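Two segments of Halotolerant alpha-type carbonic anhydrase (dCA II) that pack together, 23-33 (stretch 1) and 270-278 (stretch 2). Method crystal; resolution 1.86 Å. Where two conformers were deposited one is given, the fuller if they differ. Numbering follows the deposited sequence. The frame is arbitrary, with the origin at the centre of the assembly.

Stretch 1, residues 23-33: YDYMQHGFDWP
Stretch 2 (270-278) ADVVNNRMI

Two irregular segments, far apart in sequence, bury 602 Å² between them. Stretch 2 has no regular helix or strand; stretch 1 is loop and turn up to Gly 29, then takes helical phi/psi at 30-33 without the regular bonds. Register pairs Tyr 25 CA with Asn 274 CA (5.8 Å) and His 28 CA with Arg 276 CA (4.6 Å), so both chains advance in the same sense. Extended at Asp 24 (phi/psi -147/180; chi1 p), stretch 1 folds through a type I turn, Tyr 25 to His 28, overlapping a type I' turn, Gln 27 to Phe 30. Asp 24 OD1 lies 4.3 Å from Asp 271 OD2, like charges close together, and accepts a hydrogen bond from Met 26 N (2.9 Å). Tyr 25 N donates to OD2 of Asp 271 (chi1 m; 2.7 Å); its CA-to-CB bond points toward stretch 2 (chi1 m), where Asn 274 CB lies over the ring face, 3.9 Å from the centroid. His 28 (50/38, chi1 m) is held twice: ND1 donates to O of Asn 275 (-110/138, chi1 p; 2.8 Å), while its carbonyl O accepts from N of Met 277 (chi p, t, m; 2.8 Å). At Gly 29 (82/1) a CB would lie 3.1 Å from Arg 276 CG and jam against His 28 O, which by itself calls for glycine; water 2 links Gly 29 O (2.7 Å) to Arg 276 NH2 (2.9 Å). Phe 30 (chi1 t) presents its ring edge to Met 277 SD, 3.7 Å from Phe 30 CB. Trp 32 (chi1 m) brings CZ3 within 3.6 Å of CD of Arg 276 (-82/144, chi1–chi3 t).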

# COMPACT_ATOMS: atom_id res chain seq x y z
N TYR A 23 14.20 -5.87 11.31
CA TYR A 23 13.24 -6.96 11.20
C TYR A 23 13.19 -7.62 9.82
O TYR A 23 13.73 -7.10 8.87
CB TYR A 23 11.85 -6.41 11.54
CG TYR A 23 11.36 -5.42 10.52
CD1 TYR A 23 10.66 -5.85 9.39
CD2 TYR A 23 11.66 -4.04 10.62
CE1 TYR A 23 10.28 -4.95 8.40
CE2 TYR A 23 11.29 -3.15 9.65
CZ TYR A 23 10.60 -3.61 8.54
OH TYR A 23 10.21 -2.77 7.54
N ASP A 24 12.52 -8.77 9.72
CA ASP A 24 12.39 -9.43 8.42
C ASP A 24 11.03 -10.13 8.38
O ASP A 24 10.24 -10.04 9.33
CB ASP A 24 13.51 -10.43 8.17
CG ASP A 24 13.53 -11.57 9.17
OD1 ASP A 24 12.49 -12.22 9.43
OD2 ASP A 24 14.63 -11.81 9.71
N TYR A 25 10.76 -10.77 7.26
CA TYR A 25 9.47 -11.43 7.04
C TYR A 25 9.49 -12.92 7.16
O TYR A 25 8.52 -13.61 6.76
CB TYR A 25 8.92 -11.05 5.67
CG TYR A 25 8.46 -9.61 5.64
CD1 TYR A 25 9.33 -8.58 5.27
CD2 TYR A 25 7.14 -9.29 5.94
CE1 TYR A 25 8.87 -7.25 5.18
CE2 TYR A 25 6.67 -7.97 5.85
CZ TYR A 25 7.53 -6.97 5.47
OH TYR A 25 7.01 -5.68 5.30
N MET A 26 10.56 -13.46 7.73
CA MET A 26 10.62 -14.91 7.86
C MET A 26 9.43 -15.48 8.62
O MET A 26 8.95 -16.55 8.27
CB MET A 26 11.94 -15.35 8.49
CG MET A 26 12.09 -16.86 8.49
SD MET A 26 13.61 -17.46 9.26
CE MET A 26 12.90 -17.98 10.96
N GLN A 27 8.94 -14.78 9.64
CA GLN A 27 7.80 -15.28 10.38
C GLN A 27 6.59 -14.41 10.15
O GLN A 27 5.65 -14.43 10.94
CB GLN A 27 8.09 -15.32 11.88
CG GLN A 27 9.20 -16.32 12.23
CD GLN A 27 9.41 -16.37 13.71
OE1 GLN A 27 8.45 -16.37 14.51
NE2 GLN A 27 10.66 -16.36 14.10
N HIS A 28 6.62 -13.66 9.06
CA HIS A 28 5.53 -12.75 8.70
C HIS A 28 5.12 -11.86 9.87
O HIS A 28 3.95 -11.54 10.06
CB HIS A 28 4.33 -13.56 8.17
CG HIS A 28 4.69 -14.34 6.95
ND1 HIS A 28 4.83 -13.76 5.70
CD2 HIS A 28 5.13 -15.62 6.83
CE1 HIS A 28 5.33 -14.66 4.86
NE2 HIS A 28 5.53 -15.79 5.52
N GLY A 29 6.13 -11.43 10.62
CA GLY A 29 5.87 -10.55 11.75
C GLY A 29 5.42 -11.19 13.05
O GLY A 29 5.15 -10.48 14.02
N PHE A 30 5.31 -12.51 13.08
CA PHE A 30 4.88 -13.18 14.30
C PHE A 30 5.84 -12.82 15.45
O PHE A 30 5.41 -12.77 16.59
CB PHE A 30 4.88 -14.73 14.11
CG PHE A 30 4.40 -15.51 15.30
CD1 PHE A 30 3.11 -15.36 15.79
CD2 PHE A 30 5.22 -16.49 15.87
CE1 PHE A 30 2.64 -16.19 16.83
CE2 PHE A 30 4.76 -17.30 16.90
CZ PHE A 30 3.47 -17.14 17.37
N ASP A 31 7.10 -12.65 15.11
CA ASP A 31 8.19 -12.32 16.06
C ASP A 31 8.36 -10.84 16.43
O ASP A 31 8.99 -10.52 17.47
CB ASP A 31 9.57 -12.81 15.53
CG ASP A 31 9.90 -12.31 14.13
OD1 ASP A 31 9.01 -12.03 13.30
OD2 ASP A 31 11.11 -12.22 13.84
N TRP A 32 7.79 -9.97 15.62
CA TRP A 32 7.96 -8.51 15.83
C TRP A 32 7.59 -7.95 17.20
O TRP A 32 8.38 -7.17 17.77
CB TRP A 32 7.16 -7.70 14.79
CG TRP A 32 7.69 -7.83 13.39
CD1 TRP A 32 8.80 -8.50 12.97
CD2 TRP A 32 7.02 -7.37 12.22
NE1 TRP A 32 8.86 -8.50 11.58
CE2 TRP A 32 7.77 -7.83 11.10
CE3 TRP A 32 5.85 -6.64 12.01
CZ2 TRP A 32 7.38 -7.58 9.79
CZ3 TRP A 32 5.46 -6.39 10.70
CH2 TRP A 32 6.23 -6.86 9.62
N PRO A 33 6.41 -8.31 17.74
CA PRO A 33 6.01 -7.79 19.05
C PRO A 33 6.95 -8.21 20.21
O PRO A 33 7.01 -7.54 21.27
CB PRO A 33 4.62 -8.37 19.24
CG PRO A 33 4.12 -8.65 17.81
CD PRO A 33 5.37 -9.18 17.16
N ALA A 270 17.15 -11.17 1.04
CA ALA A 270 15.87 -10.50 1.20
C ALA A 270 14.73 -11.51 1.19
O ALA A 270 14.86 -12.62 0.64
CB ALA A 270 15.69 -9.44 0.09
N ASP A 271 13.61 -11.14 1.82
CA ASP A 271 12.45 -12.03 1.81
C ASP A 271 11.67 -11.66 0.57
O ASP A 271 11.28 -10.48 0.37
CB ASP A 271 11.57 -11.82 3.06
CG ASP A 271 12.24 -12.31 4.33
OD1 ASP A 271 12.56 -13.53 4.41
OD2 ASP A 271 12.46 -11.47 5.24
N VAL A 272 11.42 -12.65 -0.27
CA VAL A 272 10.71 -12.40 -1.50
C VAL A 272 9.21 -12.29 -1.25
O VAL A 272 8.51 -11.70 -2.05
CB VAL A 272 11.00 -13.53 -2.49
CG1 VAL A 272 10.25 -13.32 -3.76
CG2 VAL A 272 12.50 -13.56 -2.81
N VAL A 273 8.71 -12.86 -0.15
CA VAL A 273 7.28 -12.80 0.15
C VAL A 273 7.20 -11.82 1.38
O VAL A 273 7.45 -12.20 2.54
CB VAL A 273 6.71 -14.20 0.52
CG1 VAL A 273 5.18 -14.11 0.64
CG2 VAL A 273 7.06 -15.24 -0.61
N ASN A 274 6.84 -10.56 1.12
CA ASN A 274 6.89 -9.56 2.20
C ASN A 274 5.58 -9.10 2.79
O ASN A 274 5.23 -7.88 2.76
CB ASN A 274 7.70 -8.35 1.68
CG ASN A 274 7.03 -7.67 0.49
OD1 ASN A 274 6.36 -8.33 -0.32
ND2 ASN A 274 7.22 -6.33 0.35
N ASN A 275 4.79 -10.05 3.28
CA ASN A 275 3.53 -9.73 3.93
C ASN A 275 3.55 -9.99 5.43
O ASN A 275 4.07 -11.03 5.92
CB ASN A 275 2.36 -10.56 3.34
CG ASN A 275 2.57 -12.07 3.56
OD1 ASN A 275 3.63 -12.57 3.27
ND2 ASN A 275 1.57 -12.76 4.06
N ARG A 276 2.95 -9.04 6.19
CA ARG A 276 2.80 -9.25 7.62
C ARG A 276 1.53 -10.14 7.76
O ARG A 276 0.55 -9.96 7.00
CB ARG A 276 2.49 -7.95 8.37
CG ARG A 276 2.37 -8.22 9.87
CD ARG A 276 1.90 -6.90 10.58
NE ARG A 276 2.05 -6.98 12.04
CZ ARG A 276 1.60 -6.06 12.88
NH1 ARG A 276 0.98 -4.99 12.39
NH2 ARG A 276 1.78 -6.19 14.21
N MET A 277 1.52 -11.06 8.72
CA MET A 277 0.32 -11.91 8.92
C MET A 277 -0.93 -11.10 9.35
O MET A 277 -0.83 -9.99 9.94
CB MET A 277 0.61 -12.95 9.99
CG MET A 277 1.03 -12.29 11.29
SD MET A 277 1.83 -13.42 12.46
CE MET A 277 0.55 -14.65 12.60
N ILE A 278 -2.11 -11.65 9.11
CA ILE A 278 -3.32 -10.91 9.50
C ILE A 278 -3.44 -10.80 11.03
O ILE A 278 -2.92 -11.63 11.77
CB ILE A 278 -4.64 -11.48 8.89
CG1 ILE A 278 -4.73 -12.93 9.19
CG2 ILE A 278 -4.72 -11.19 7.34
CD1 ILE A 278 -6.12 -13.48 8.90
O HOH W 1 8.75 -14.79 4.14
O HOH W 2 3.08 -8.73 14.13